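Side-chain contacts in acetoacetate decarboxylase (Sphingomonas wittichii, PDB 5UPB), which belongs to the acetoacetate decarboxylase-like enzymes, is classed as a lyase, and probably acts on carbonyl substrates through a Schiff base, as its family relatives do: residues D26-Y31 and A145-I150; L53-V58 and Q96-A101; A84-A89 and T157-G162; P120-A125 and P225-E230; L128-P133 and G240-Y245. One frame throughout, in Å; residues are numbered along the deposited sequence.

All five contacts lie in one curled, mainly antiparallel beta structure. Contacts 1 and 5, centres about 6 Å apart, share the pairings of strands 21-34 with 235-249 and 125-129 with 146-153. Centre to centre, contact 3 lies about 10 Å from contacts 1 and 4 and about 9 Å from contact 2; contacts 4 and 5 are farthest apart, at about 23 Å. Along the chain, contact 2 is nested inside the loop closed by contact 1, whereas contacts 3, 4 and 5 each cross contact 1. Early strands are thus packed against late ones, consistent with a beta structure wrapped round a shared interior. Contacts 1, 3 and 5 also touch the second subunit, and contact 4 the fourth.

Contact 1: D26-Y31 and A145-I150; sequences DMLTVY and AVVGGI
Leu-28 is the residue of 26-31 that touches 145-150, where it meets Val-147 and the Gly-148 to Gly-149 peptide. Before it in the strand, Asp-26 is engaged with other partners, and Met-27 points its side chain away from 145-150, toward Tyr-57 and Tyr-243. The next residue turns the other way. Leu-28 projects toward the crossing strand, and with CG anti to the backbone N (chi1 166°) its two methyls are carried across the gap. CD2 of Leu-28 comes closest, 3.6 Å from Gly-149 N and 3.8 Å from Gly-148 C, so this methyl lies against bare main chain. Because Gly-149 has no side chain, nothing stands between Leu-28 CD2 and the peptide. The second methyl, Leu-28 CD1, lies 4.1 Å from Val-147 CG1, and CD2 is 4.0 Å from the same atom; the two side chains run alongside one another, pointing in opposite senses. These are apolar contacts between buried residues. The two strands meet face to face, with axes 8.1 Å apart at closest and N-to-C directions at 85°, which is the near-orthogonal packing of a beta structure folded over on itself. Leu-161 and Leu-163 of strand 156-166 also touch Leu-28 and extend the apolar layer. Further along, Val-30 returns to the Leu-28 side of the strand and meets Leu-161 as well.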
# COMPACT_ATOMS: atom_id res chain seq x y z
N ASP A 26 1.16 -19.81 -8.14
CA ASP A 26 0.11 -20.56 -7.47
C ASP A 26 -1.22 -19.89 -7.77
O ASP A 26 -1.34 -18.66 -7.66
CB ASP A 26 0.37 -20.66 -5.97
CG ASP A 26 1.69 -21.33 -5.65
OD1 ASP A 26 2.15 -22.19 -6.43
OD2 ASP A 26 2.27 -21.03 -4.62
N MET A 27 -2.24 -20.70 -8.09
CA MET A 27 -3.48 -20.19 -8.67
C MET A 27 -4.67 -20.71 -7.88
O MET A 27 -4.69 -21.89 -7.47
CB MET A 27 -3.67 -20.65 -10.13
CG MET A 27 -2.54 -20.25 -11.06
SD MET A 27 -2.56 -18.53 -11.39
CE MET A 27 -3.96 -18.40 -12.48
N LEU A 28 -5.65 -19.84 -7.69
CA LEU A 28 -6.99 -20.21 -7.25
C LEU A 28 -7.95 -19.83 -8.37
O LEU A 28 -7.98 -18.67 -8.80
CB LEU A 28 -7.36 -19.48 -5.95
CG LEU A 28 -8.83 -19.50 -5.56
CD1 LEU A 28 -9.28 -20.96 -5.31
CD2 LEU A 28 -9.08 -18.65 -4.29
N THR A 29 -8.70 -20.80 -8.87
CA THR A 29 -9.57 -20.59 -10.01
C THR A 29 -10.97 -21.13 -9.76
O THR A 29 -11.14 -22.26 -9.27
CB THR A 29 -8.97 -21.25 -11.26
OG1 THR A 29 -7.67 -20.67 -11.50
CG2 THR A 29 -9.85 -21.05 -12.48
N VAL A 30 -11.97 -20.32 -10.13
CA VAL A 30 -13.37 -20.71 -10.11
C VAL A 30 -13.92 -20.55 -11.52
O VAL A 30 -13.81 -19.48 -12.14
CB VAL A 30 -14.18 -19.91 -9.11
CG1 VAL A 30 -15.67 -20.27 -9.24
CG2 VAL A 30 -13.66 -20.18 -7.72
N TYR A 31 -14.49 -21.62 -12.03
CA TYR A 31 -15.16 -21.59 -13.32
C TYR A 31 -16.64 -21.27 -13.15
O TYR A 31 -17.28 -21.69 -12.18
CB TYR A 31 -14.98 -22.94 -14.01
CG TYR A 31 -13.54 -23.21 -14.32
CD1 TYR A 31 -12.88 -22.52 -15.34
CD2 TYR A 31 -12.83 -24.18 -13.61
CE1 TYR A 31 -11.54 -22.76 -15.62
CE2 TYR A 31 -11.49 -24.42 -13.88
CZ TYR A 31 -10.85 -23.73 -14.90
OH TYR A 31 -9.53 -23.99 -15.19
N ALA A 145 -8.71 -28.82 3.17
CA ALA A 145 -8.03 -27.52 3.20
C ALA A 145 -8.89 -26.40 2.62
O ALA A 145 -9.75 -26.62 1.77
CB ALA A 145 -6.72 -27.61 2.42
N VAL A 146 -8.64 -25.17 3.07
CA VAL A 146 -9.35 -24.02 2.52
C VAL A 146 -8.32 -23.07 1.92
O VAL A 146 -7.19 -22.98 2.40
CB VAL A 146 -10.25 -23.31 3.55
CG1 VAL A 146 -11.44 -24.23 3.89
CG2 VAL A 146 -9.47 -22.93 4.83
N VAL A 147 -8.71 -22.45 0.80
CA VAL A 147 -7.93 -21.46 0.06
C VAL A 147 -8.81 -20.24 -0.16
O VAL A 147 -10.02 -20.38 -0.37
CB VAL A 147 -7.46 -22.06 -1.27
CG1 VAL A 147 -6.69 -21.04 -2.08
CG2 VAL A 147 -6.62 -23.32 -1.00
N GLY A 148 -8.22 -19.05 -0.11
CA GLY A 148 -9.00 -17.83 -0.28
C GLY A 148 -8.26 -16.81 -1.12
O GLY A 148 -7.03 -16.76 -1.12
N GLY A 149 -9.02 -16.03 -1.87
CA GLY A 149 -8.43 -14.91 -2.61
C GLY A 149 -9.39 -13.74 -2.61
O GLY A 149 -10.61 -13.93 -2.58
N ILE A 150 -8.83 -12.53 -2.66
CA ILE A 150 -9.65 -11.33 -2.68
C ILE A 150 -8.90 -10.25 -3.45
O ILE A 150 -7.67 -10.21 -3.48
CB ILE A 150 -10.00 -10.86 -1.23
CG1 ILE A 150 -11.03 -9.74 -1.22
CG2 ILE A 150 -8.76 -10.33 -0.53
CD1 ILE A 150 -11.68 -9.58 0.16

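Contact 2: L53-V58 and Q96-A101; sequences LCMAYV and QGYFPA
A Met-aromatic contact, Met-55 on the ring of Tyr-98, joins strand 53-58 to strand 96-101. The sulfur SD of Met-55 stands 4.6 Å from the centroid of the Tyr-98 ring and 15° off the ring normal, so it lies over a face and not beside the rim. The terminal methyl CE is directed onto the same face, above the ring centre, in a CH-pi approach whose modelled separation is too short to be taken literally. Two torsions put it there: chi1 of 83° lifts CG between the backbone N and the carbonyl carbon, and a bend at chi3 (118°) swings CE across, so that the two side chains meet at about a right angle. Strands 53-65 and 95-105 do not pair with each other; each is hydrogen-bonded to strand 80-92, and the methionine and tyrosine reach over this shared neighbour within the curled beta structure. Pro-100, the centre of an inverse gamma turn, packs on Ser-87 of that middle strand. At the far end of the tyrosine, Leu-53 CD2 comes within 3.7 Å of Tyr-98 OH, a van der Waals contact alone. The hydroxyl finds its polar partner in the carbonyl oxygen of Arg-175, a bond that ties down the rim of the ring farthest from its backbone. Tyr-31 of strand 21-34 touches both Met-55 and Tyr-98.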
# COMPACT_ATOMS: atom_id res chain seq x y z
N LEU A 53 -18.91 -19.86 -20.71
CA LEU A 53 -17.87 -20.21 -19.74
C LEU A 53 -16.97 -19.02 -19.50
O LEU A 53 -16.57 -18.33 -20.44
CB LEU A 53 -17.03 -21.37 -20.26
CG LEU A 53 -15.80 -21.72 -19.39
CD1 LEU A 53 -16.19 -22.22 -17.98
CD2 LEU A 53 -14.89 -22.70 -20.10
N CYS A 54 -16.71 -18.74 -18.23
CA CYS A 54 -15.79 -17.72 -17.74
C CYS A 54 -14.94 -18.37 -16.68
O CYS A 54 -15.34 -19.39 -16.10
CB CYS A 54 -16.48 -16.49 -17.10
SG CYS A 54 -17.51 -15.73 -18.22
N MET A 55 -13.75 -17.81 -16.46
CA MET A 55 -12.92 -18.23 -15.33
C MET A 55 -12.58 -16.99 -14.52
O MET A 55 -12.20 -15.95 -15.08
CB MET A 55 -11.62 -18.96 -15.72
CG MET A 55 -10.47 -18.18 -16.07
SD MET A 55 -9.11 -19.35 -16.22
CE MET A 55 -8.72 -19.11 -17.94
N ALA A 56 -12.77 -17.09 -13.21
CA ALA A 56 -12.23 -16.13 -12.27
C ALA A 56 -10.99 -16.73 -11.61
O ALA A 56 -11.00 -17.92 -11.27
CB ALA A 56 -13.27 -15.79 -11.21
N TYR A 57 -9.89 -15.96 -11.50
CA TYR A 57 -8.75 -16.44 -10.74
C TYR A 57 -8.13 -15.36 -9.88
O TYR A 57 -8.20 -14.16 -10.19
CB TYR A 57 -7.65 -17.09 -11.62
CG TYR A 57 -6.85 -16.16 -12.51
CD1 TYR A 57 -5.84 -15.35 -12.00
CD2 TYR A 57 -7.08 -16.12 -13.86
CE1 TYR A 57 -5.11 -14.51 -12.83
CE2 TYR A 57 -6.35 -15.29 -14.69
CZ TYR A 57 -5.38 -14.49 -14.17
OH TYR A 57 -4.65 -13.69 -15.01
N VAL A 58 -7.49 -15.83 -8.82
CA VAL A 58 -6.55 -15.04 -8.04
C VAL A 58 -5.26 -15.84 -7.96
O VAL A 58 -5.30 -17.03 -7.62
CB VAL A 58 -7.05 -14.76 -6.61
CG1 VAL A 58 -5.99 -14.01 -5.84
CG2 VAL A 58 -8.39 -14.04 -6.65
N GLN A 96 -9.64 -21.80 -30.04
CA GLN A 96 -10.27 -21.62 -28.74
C GLN A 96 -9.34 -20.88 -27.81
O GLN A 96 -8.15 -21.20 -27.73
CB GLN A 96 -10.58 -23.00 -28.13
CG GLN A 96 -11.56 -23.84 -28.95
CD GLN A 96 -11.94 -25.12 -28.23
OE1 GLN A 96 -11.08 -25.83 -27.73
NE2 GLN A 96 -13.24 -25.40 -28.18
N GLY A 97 -9.88 -19.92 -27.07
CA GLY A 97 -9.02 -19.21 -26.16
C GLY A 97 -9.81 -18.58 -25.04
O GLY A 97 -11.01 -18.81 -24.89
N TYR A 98 -9.11 -17.76 -24.27
CA TYR A 98 -9.70 -16.91 -23.26
C TYR A 98 -9.37 -15.46 -23.63
O TYR A 98 -8.29 -15.18 -24.13
CB TYR A 98 -9.15 -17.17 -21.85
CG TYR A 98 -9.76 -18.38 -21.22
CD1 TYR A 98 -11.05 -18.34 -20.67
CD2 TYR A 98 -9.05 -19.59 -21.19
CE1 TYR A 98 -11.61 -19.49 -20.08
CE2 TYR A 98 -9.59 -20.72 -20.62
CZ TYR A 98 -10.86 -20.68 -20.06
OH TYR A 98 -11.37 -21.84 -19.50
N PHE A 99 -10.32 -14.56 -23.37
CA PHE A 99 -10.06 -13.12 -23.41
C PHE A 99 -10.12 -12.63 -21.98
O PHE A 99 -11.18 -12.74 -21.34
CB PHE A 99 -11.07 -12.36 -24.27
CG PHE A 99 -10.84 -10.87 -24.27
CD1 PHE A 99 -9.74 -10.32 -24.91
CD2 PHE A 99 -11.73 -10.03 -23.61
CE1 PHE A 99 -9.53 -8.97 -24.89
CE2 PHE A 99 -11.53 -8.67 -23.59
CZ PHE A 99 -10.43 -8.13 -24.23
N PRO A 100 -9.02 -12.20 -21.40
CA PRO A 100 -9.05 -11.74 -19.99
C PRO A 100 -9.54 -10.29 -19.88
O PRO A 100 -8.78 -9.34 -19.74
CB PRO A 100 -7.59 -11.92 -19.55
CG PRO A 100 -6.82 -11.65 -20.81
CD PRO A 100 -7.67 -12.10 -21.98
N ALA A 101 -10.87 -10.15 -19.88
CA ALA A 101 -11.52 -8.83 -19.98
C ALA A 101 -11.12 -7.90 -18.85
O ALA A 101 -10.80 -6.73 -19.09
CB ALA A 101 -13.04 -9.00 -19.98

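Contact 3: A84-A89 and T157-G162; sequences AALSIA and TLFRLG
The ring of Phe-159 is pushed toward strand 84-89, and three residues there meet it from different directions. Leu-86 comes alongside from the facing strand, pointing the other way, and sets CD2 over one face, 4.2 Å above the ring plane and offset toward the rim; Leu-86 CG is 4.0 Å from Phe-159 CE2. Ala-84 CB approaches obliquely, 3.7 Å from Phe-159 CZ. Ala-85 O comes obliquely to within 3.8 Å of Phe-159 CZ, whereas Ala-85 N lies at the ring edge, in its plane. A chi1 of 66° places CG of Phe-159 between its own backbone N and carbonyl carbon, and chi2 of 91° stands the ring plane at right angles to the CA-CB-CG plane, with CZ at the leading end. The backbones stay well apart: the strand axes cross at 86° with a closest approach of 9.0 Å, a gap the aromatic ring spans. Phe-159 also belongs to a classic beta bulge, in which it and Leu-158 both face Cys-151 of strand 146-153. Val-58 of strand 53-65 also neighbours the phenylalanine. With Phe-159 cut back, an alanine here would probably leave a gap between the crossed strands, and Ala-84 CB and Leu-86 without their aromatic partner. Across these two segments the grip comes from dispersion and shape, since every touching residue is buried and the side-chain contacts are purely apolar.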
# COMPACT_ATOMS: atom_id res chain seq x y z
N ALA A 84 -5.53 -10.78 -10.12
CA ALA A 84 -6.87 -11.34 -10.17
C ALA A 84 -7.50 -11.00 -11.51
O ALA A 84 -7.31 -9.90 -12.06
CB ALA A 84 -7.71 -10.77 -9.02
N ALA A 85 -8.32 -11.91 -12.01
CA ALA A 85 -8.90 -11.69 -13.33
C ALA A 85 -10.24 -12.38 -13.47
O ALA A 85 -10.52 -13.40 -12.84
CB ALA A 85 -7.98 -12.19 -14.43
N LEU A 86 -11.04 -11.80 -14.38
CA LEU A 86 -12.25 -12.42 -14.91
C LEU A 86 -12.06 -12.54 -16.41
O LEU A 86 -11.92 -11.53 -17.11
CB LEU A 86 -13.47 -11.54 -14.58
CG LEU A 86 -13.69 -11.33 -13.09
CD1 LEU A 86 -14.68 -10.22 -12.80
CD2 LEU A 86 -14.19 -12.64 -12.50
N SER A 87 -12.02 -13.78 -16.91
CA SER A 87 -11.70 -14.05 -18.31
C SER A 87 -12.84 -14.80 -18.97
O SER A 87 -13.49 -15.64 -18.34
CB SER A 87 -10.40 -14.90 -18.49
OG SER A 87 -9.29 -14.29 -17.89
N ILE A 88 -13.00 -14.59 -20.27
CA ILE A 88 -14.15 -15.06 -21.04
C ILE A 88 -13.68 -16.10 -22.05
O ILE A 88 -12.76 -15.84 -22.84
CB ILE A 88 -14.83 -13.88 -21.75
CG1 ILE A 88 -15.28 -12.86 -20.70
CG2 ILE A 88 -16.00 -14.37 -22.63
CD1 ILE A 88 -15.75 -11.53 -21.29
N ALA A 89 -14.32 -17.26 -22.04
CA ALA A 89 -14.01 -18.26 -23.07
C ALA A 89 -14.58 -17.79 -24.40
O ALA A 89 -15.72 -17.33 -24.47
CB ALA A 89 -14.57 -19.63 -22.68
N THR A 157 -14.27 -3.62 -2.72
CA THR A 157 -14.08 -5.04 -3.01
C THR A 157 -14.52 -5.31 -4.44
O THR A 157 -15.64 -4.97 -4.85
CB THR A 157 -14.92 -5.88 -2.06
OG1 THR A 157 -14.66 -5.50 -0.70
CG2 THR A 157 -14.55 -7.35 -2.28
N LEU A 158 -13.64 -5.93 -5.21
CA LEU A 158 -13.97 -6.29 -6.59
C LEU A 158 -14.58 -7.69 -6.66
O LEU A 158 -15.70 -7.87 -7.15
CB LEU A 158 -12.71 -6.22 -7.45
CG LEU A 158 -12.05 -4.83 -7.49
CD1 LEU A 158 -10.61 -5.00 -7.99
CD2 LEU A 158 -12.87 -3.90 -8.35
N PHE A 159 -13.85 -8.70 -6.19
CA PHE A 159 -14.48 -9.99 -5.98
C PHE A 159 -13.70 -10.80 -4.96
O PHE A 159 -12.57 -10.45 -4.59
CB PHE A 159 -14.67 -10.77 -7.29
CG PHE A 159 -13.41 -11.21 -7.99
CD1 PHE A 159 -12.84 -12.47 -7.73
CD2 PHE A 159 -12.81 -10.41 -8.95
CE1 PHE A 159 -11.70 -12.90 -8.40
CE2 PHE A 159 -11.67 -10.83 -9.63
CZ PHE A 159 -11.12 -12.10 -9.35
N ARG A 160 -14.38 -11.80 -4.41
CA ARG A 160 -13.79 -12.75 -3.49
C ARG A 160 -13.96 -14.15 -4.07
O ARG A 160 -14.98 -14.44 -4.68
CB ARG A 160 -14.47 -12.72 -2.12
CG ARG A 160 -14.65 -11.34 -1.55
CD ARG A 160 -15.72 -11.35 -0.47
NE ARG A 160 -15.33 -12.15 0.69
CZ ARG A 160 -16.19 -12.54 1.62
NH1 ARG A 160 -17.48 -12.22 1.53
NH2 ARG A 160 -15.75 -13.24 2.65
N LEU A 161 -12.95 -14.99 -3.87
CA LEU A 161 -12.95 -16.38 -4.31
C LEU A 161 -12.48 -17.26 -3.17
O LEU A 161 -11.65 -16.86 -2.35
CB LEU A 161 -11.99 -16.68 -5.44
CG LEU A 161 -12.16 -16.11 -6.82
CD1 LEU A 161 -11.09 -16.77 -7.69
CD2 LEU A 161 -13.56 -16.37 -7.34
N GLY A 162 -12.97 -18.50 -3.17
CA GLY A 162 -12.50 -19.45 -2.18
C GLY A 162 -12.74 -20.87 -2.65
O GLY A 162 -13.50 -21.12 -3.60

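Contact 4: P120-A125 and P225-E230; sequences PKKIGA and PDEALE
Lys-122 and Glu-227 form a buried salt bridge, with Lys-122 NZ 2.8 Å from Glu-227 OE1. The lysine donates a hydrogen bond to this oxygen from above the carboxylate plane, 53° out of it. The approach is made by a straight chain: beyond CG the lysine is fully extended (chi2 and chi3 both 179°), while the glutamate, bent at chi2, comes from the opposite direction. Ala-13 O of the fourth subunit accepts a further hydrogen bond from NZ; Asp-226 O is 3.1 Å away from Lys-122 NZ. The second carboxylate oxygen, Glu-227 OE2, is bonded to Trp-104 NE1, so both ends of the group are gripped and its rotation is limited. The carboxylate of Asp-226 serves other partners: its OD2 is bonded to His-154 ND1, makes a salt bridge with Arg-153 NH1, and receives Asn-75 ND2 of the fourth subunit. The adjacent Lys-121 and Lys-122 are consistent with the active-site lysine pair of acetoacetate decarboxylases, Lys-121 being salt-bridged to Glu-83. With Lys-122 replaced, a methionine here is likely to leave Glu-227 OE1 without its charged mate and Ala-13 O of the fourth subunit without its donor. In the fold the lysine belongs to short strand 121-123, which runs parallel to strand 95-105 beside helix 108-116, and the glutamate to the loop between strands 206-221 and 235-249; Leu-158 of strand 156-166 packs against the glutamate.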
# COMPACT_ATOMS: atom_id res chain seq x y z
N PRO A 120 -5.94 -6.33 -20.73
CA PRO A 120 -6.41 -5.11 -20.04
C PRO A 120 -6.21 -5.24 -18.54
O PRO A 120 -6.86 -6.08 -17.89
CB PRO A 120 -7.90 -5.04 -20.41
CG PRO A 120 -8.09 -6.01 -21.51
CD PRO A 120 -7.06 -7.08 -21.30
N LYS A 121 -5.29 -4.44 -17.97
CA LYS A 121 -4.98 -4.53 -16.53
C LYS A 121 -5.10 -3.17 -15.83
O LYS A 121 -4.66 -2.14 -16.35
CB LYS A 121 -3.56 -5.07 -16.27
CG LYS A 121 -3.25 -6.45 -16.91
CD LYS A 121 -2.02 -7.05 -16.27
CE LYS A 121 -1.69 -8.43 -16.93
NZ LYS A 121 -0.55 -9.06 -16.20
N LYS A 122 -5.63 -3.20 -14.61
CA LYS A 122 -5.59 -2.08 -13.67
C LYS A 122 -4.76 -2.49 -12.46
O LYS A 122 -4.39 -3.67 -12.29
CB LYS A 122 -7.00 -1.71 -13.24
CG LYS A 122 -7.89 -1.20 -14.39
CD LYS A 122 -9.31 -0.87 -13.87
CE LYS A 122 -10.18 -0.36 -14.94
NZ LYS A 122 -11.61 -0.21 -14.46
N ILE A 123 -4.46 -1.52 -11.60
CA ILE A 123 -3.79 -1.78 -10.35
C ILE A 123 -4.83 -1.99 -9.27
O ILE A 123 -5.73 -1.15 -9.07
CB ILE A 123 -2.86 -0.63 -9.93
CG1 ILE A 123 -1.70 -0.45 -10.90
CG2 ILE A 123 -2.39 -0.90 -8.45
CD1 ILE A 123 -0.72 -1.64 -10.89
N GLY A 124 -4.69 -3.08 -8.52
CA GLY A 124 -5.50 -3.30 -7.35
C GLY A 124 -4.66 -3.87 -6.22
O GLY A 124 -3.45 -4.04 -6.35
N ALA A 125 -5.32 -4.16 -5.12
CA ALA A 125 -4.70 -4.88 -4.02
C ALA A 125 -5.27 -6.29 -4.08
O ALA A 125 -6.49 -6.45 -4.18
CB ALA A 125 -5.01 -4.21 -2.67
N PRO A 225 -18.12 2.06 -8.74
CA PRO A 225 -18.60 3.04 -9.73
C PRO A 225 -17.74 3.10 -10.99
O PRO A 225 -18.25 3.54 -12.02
CB PRO A 225 -18.56 4.37 -8.96
CG PRO A 225 -17.55 4.16 -7.85
CD PRO A 225 -17.65 2.68 -7.49
N ASP A 226 -16.47 2.66 -10.94
CA ASP A 226 -15.57 2.70 -12.10
C ASP A 226 -15.19 1.30 -12.61
O ASP A 226 -14.15 1.10 -13.25
CB ASP A 226 -14.31 3.53 -11.77
CG ASP A 226 -13.59 3.07 -10.51
OD1 ASP A 226 -14.05 2.11 -9.84
OD2 ASP A 226 -12.56 3.70 -10.16
N GLU A 227 -16.05 0.31 -12.35
CA GLU A 227 -15.86 -1.04 -12.85
C GLU A 227 -17.18 -1.50 -13.43
O GLU A 227 -18.21 -0.87 -13.22
CB GLU A 227 -15.43 -2.01 -11.75
CG GLU A 227 -14.19 -1.61 -11.00
CD GLU A 227 -12.93 -1.81 -11.83
OE1 GLU A 227 -13.04 -2.15 -13.03
OE2 GLU A 227 -11.81 -1.63 -11.27
N ALA A 228 -17.17 -2.65 -14.09
CA ALA A 228 -18.38 -3.19 -14.69
C ALA A 228 -18.56 -4.65 -14.29
O ALA A 228 -18.85 -5.51 -15.12
CB ALA A 228 -18.36 -3.08 -16.21
N LEU A 229 -18.40 -4.92 -12.98
CA LEU A 229 -18.43 -6.28 -12.45
C LEU A 229 -19.79 -6.92 -12.64
O LEU A 229 -19.87 -8.14 -12.71
CB LEU A 229 -18.05 -6.26 -10.97
CG LEU A 229 -16.62 -5.81 -10.73
CD1 LEU A 229 -16.44 -5.21 -9.32
CD2 LEU A 229 -15.70 -7.00 -10.92
N GLU A 230 -20.84 -6.11 -12.74
CA GLU A 230 -22.19 -6.64 -12.94
C GLU A 230 -22.29 -7.48 -14.21
O GLU A 230 -23.24 -8.25 -14.34
CB GLU A 230 -23.20 -5.49 -12.96
CG GLU A 230 -23.44 -4.86 -11.57
CD GLU A 230 -22.29 -3.92 -11.10
OE1 GLU A 230 -21.47 -3.47 -11.93
OE2 GLU A 230 -22.22 -3.63 -9.87

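Contact 5: L128-P133 and G240-Y245; sequences LARPHP and GVTYSY
Arg-130 and Thr-242 have the nearest alpha carbons of the two segments, 9.1 Å apart, too far for the main chains to bond, so side chains make the link. Arg-130, just past the end of strand 125-129, is bent at chi3 (-48°), which brings its guanidinium down onto strand 240-245. There Arg-130 NH1 donates to Thr-242 OG1 over 2.9 Å, with an N-H...O angle of 161°. The hydroxyl oxygen lies only 5° out of the guanidinium plane, an edge-on approach. Thr-242 OG1 is also 3.4 Å from Arg-130 CD, so the arginine folds partly round it. The same OG1 makes a second hydrogen bond, to Met-27 O on strand 21-34; the hydroxyl therefore relays between an arginine and a backbone carbonyl. Tyr-243 N lies obliquely to the guanidinium, 3.8 Å from Arg-130 NH1. Ser-244 OG comes no nearer than 4.0 Å to Arg-130 NH2, and its hydrogen-bond partner is Asp-26 OD1. Asp-26 also forms a long, weak ion pair with the arginine. Leu-141 and Val-147 pack on the arginine as well. In the fold, then, an arginine just past strand 125-129 crosses to bond a threonine hydroxyl of strand 235-249, which pairs with strand 21-34, with a serine and a weakly paired aspartate nearby; the subunit boundary is close, His-132 bonding through NE2 to Asp-26 OD1 of the second subunit and Ser-244 packing on Tyr-134 of that subunit.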
# COMPACT_ATOMS: atom_id res chain seq x y z
N LEU A 128 -3.76 -13.74 -2.31
CA LEU A 128 -4.03 -15.18 -2.38
C LEU A 128 -3.50 -15.81 -1.11
O LEU A 128 -2.32 -15.65 -0.78
CB LEU A 128 -3.34 -15.80 -3.59
CG LEU A 128 -3.44 -17.35 -3.61
CD1 LEU A 128 -4.88 -17.80 -3.74
CD2 LEU A 128 -2.64 -17.92 -4.76
N ALA A 129 -4.36 -16.50 -0.37
CA ALA A 129 -3.93 -17.22 0.83
C ALA A 129 -4.15 -18.71 0.63
O ALA A 129 -5.28 -19.14 0.39
CB ALA A 129 -4.67 -16.76 2.08
N ARG A 130 -3.09 -19.48 0.75
CA ARG A 130 -3.15 -20.95 0.79
C ARG A 130 -2.48 -21.45 2.06
O ARG A 130 -1.57 -20.80 2.60
CB ARG A 130 -2.53 -21.61 -0.44
CG ARG A 130 -3.05 -21.00 -1.69
CD ARG A 130 -2.86 -21.86 -2.93
NE ARG A 130 -1.53 -22.40 -3.09
CZ ARG A 130 -1.22 -23.41 -3.90
NH1 ARG A 130 -2.14 -24.00 -4.70
NH2 ARG A 130 0.03 -23.81 -3.96
N PRO A 131 -2.94 -22.58 2.59
CA PRO A 131 -2.33 -23.11 3.82
C PRO A 131 -0.89 -23.53 3.61
O PRO A 131 -0.55 -24.29 2.69
CB PRO A 131 -3.23 -24.30 4.15
CG PRO A 131 -3.76 -24.77 2.80
CD PRO A 131 -3.92 -23.50 2.00
N HIS A 132 -0.03 -23.05 4.48
CA HIS A 132 1.38 -23.37 4.35
C HIS A 132 1.62 -24.82 4.81
O HIS A 132 1.16 -25.21 5.88
CB HIS A 132 2.22 -22.40 5.18
CG HIS A 132 3.68 -22.49 4.88
ND1 HIS A 132 4.46 -23.54 5.29
CD2 HIS A 132 4.50 -21.64 4.22
CE1 HIS A 132 5.70 -23.35 4.88
NE2 HIS A 132 5.76 -22.19 4.25
N PRO A 133 2.36 -25.63 4.04
CA PRO A 133 2.54 -27.04 4.42
C PRO A 133 3.16 -27.23 5.80
O PRO A 133 2.98 -28.29 6.42
CB PRO A 133 3.47 -27.59 3.33
CG PRO A 133 3.31 -26.71 2.19
CD PRO A 133 2.99 -25.33 2.74
N GLY A 240 -14.33 -25.42 -8.88
CA GLY A 240 -13.20 -24.70 -8.33
C GLY A 240 -11.98 -25.59 -8.27
O GLY A 240 -12.09 -26.82 -8.13
N VAL A 241 -10.82 -24.97 -8.42
CA VAL A 241 -9.54 -25.67 -8.39
C VAL A 241 -8.44 -24.71 -7.94
O VAL A 241 -8.53 -23.49 -8.14
CB VAL A 241 -9.22 -26.27 -9.78
CG1 VAL A 241 -8.96 -25.17 -10.78
CG2 VAL A 241 -8.04 -27.20 -9.71
N THR A 242 -7.42 -25.28 -7.27
CA THR A 242 -6.18 -24.57 -6.96
C THR A 242 -5.03 -25.44 -7.45
O THR A 242 -5.14 -26.68 -7.45
CB THR A 242 -6.04 -24.24 -5.44
OG1 THR A 242 -4.91 -23.38 -5.22
CG2 THR A 242 -5.88 -25.54 -4.58
N TYR A 243 -3.98 -24.81 -7.94
CA TYR A 243 -2.93 -25.55 -8.61
C TYR A 243 -1.72 -24.66 -8.77
O TYR A 243 -1.76 -23.44 -8.54
CB TYR A 243 -3.38 -26.06 -9.97
CG TYR A 243 -3.80 -24.97 -10.92
CD1 TYR A 243 -5.08 -24.46 -10.89
CD2 TYR A 243 -2.93 -24.51 -11.90
CE1 TYR A 243 -5.47 -23.48 -11.79
CE2 TYR A 243 -3.32 -23.55 -12.80
CZ TYR A 243 -4.60 -23.04 -12.74
OH TYR A 243 -4.97 -22.08 -13.65
N SER A 244 -0.64 -25.29 -9.24
CA SER A 244 0.57 -24.56 -9.59
C SER A 244 0.77 -24.57 -11.09
O SER A 244 0.39 -25.52 -11.80
CB SER A 244 1.78 -25.13 -8.86
OG SER A 244 1.55 -25.03 -7.47
N TYR A 245 1.43 -23.53 -11.55
CA TYR A 245 1.52 -23.25 -12.96
C TYR A 245 2.84 -22.58 -13.29
O TYR A 245 3.28 -21.66 -12.61
CB TYR A 245 0.36 -22.26 -13.20
CG TYR A 245 0.13 -21.67 -14.55
CD1 TYR A 245 0.43 -22.35 -15.69
CD2 TYR A 245 -0.35 -20.37 -14.67
CE1 TYR A 245 0.21 -21.80 -16.92
CE2 TYR A 245 -0.57 -19.79 -15.89
CZ TYR A 245 -0.29 -20.50 -17.02
OH TYR A 245 -0.48 -19.93 -18.26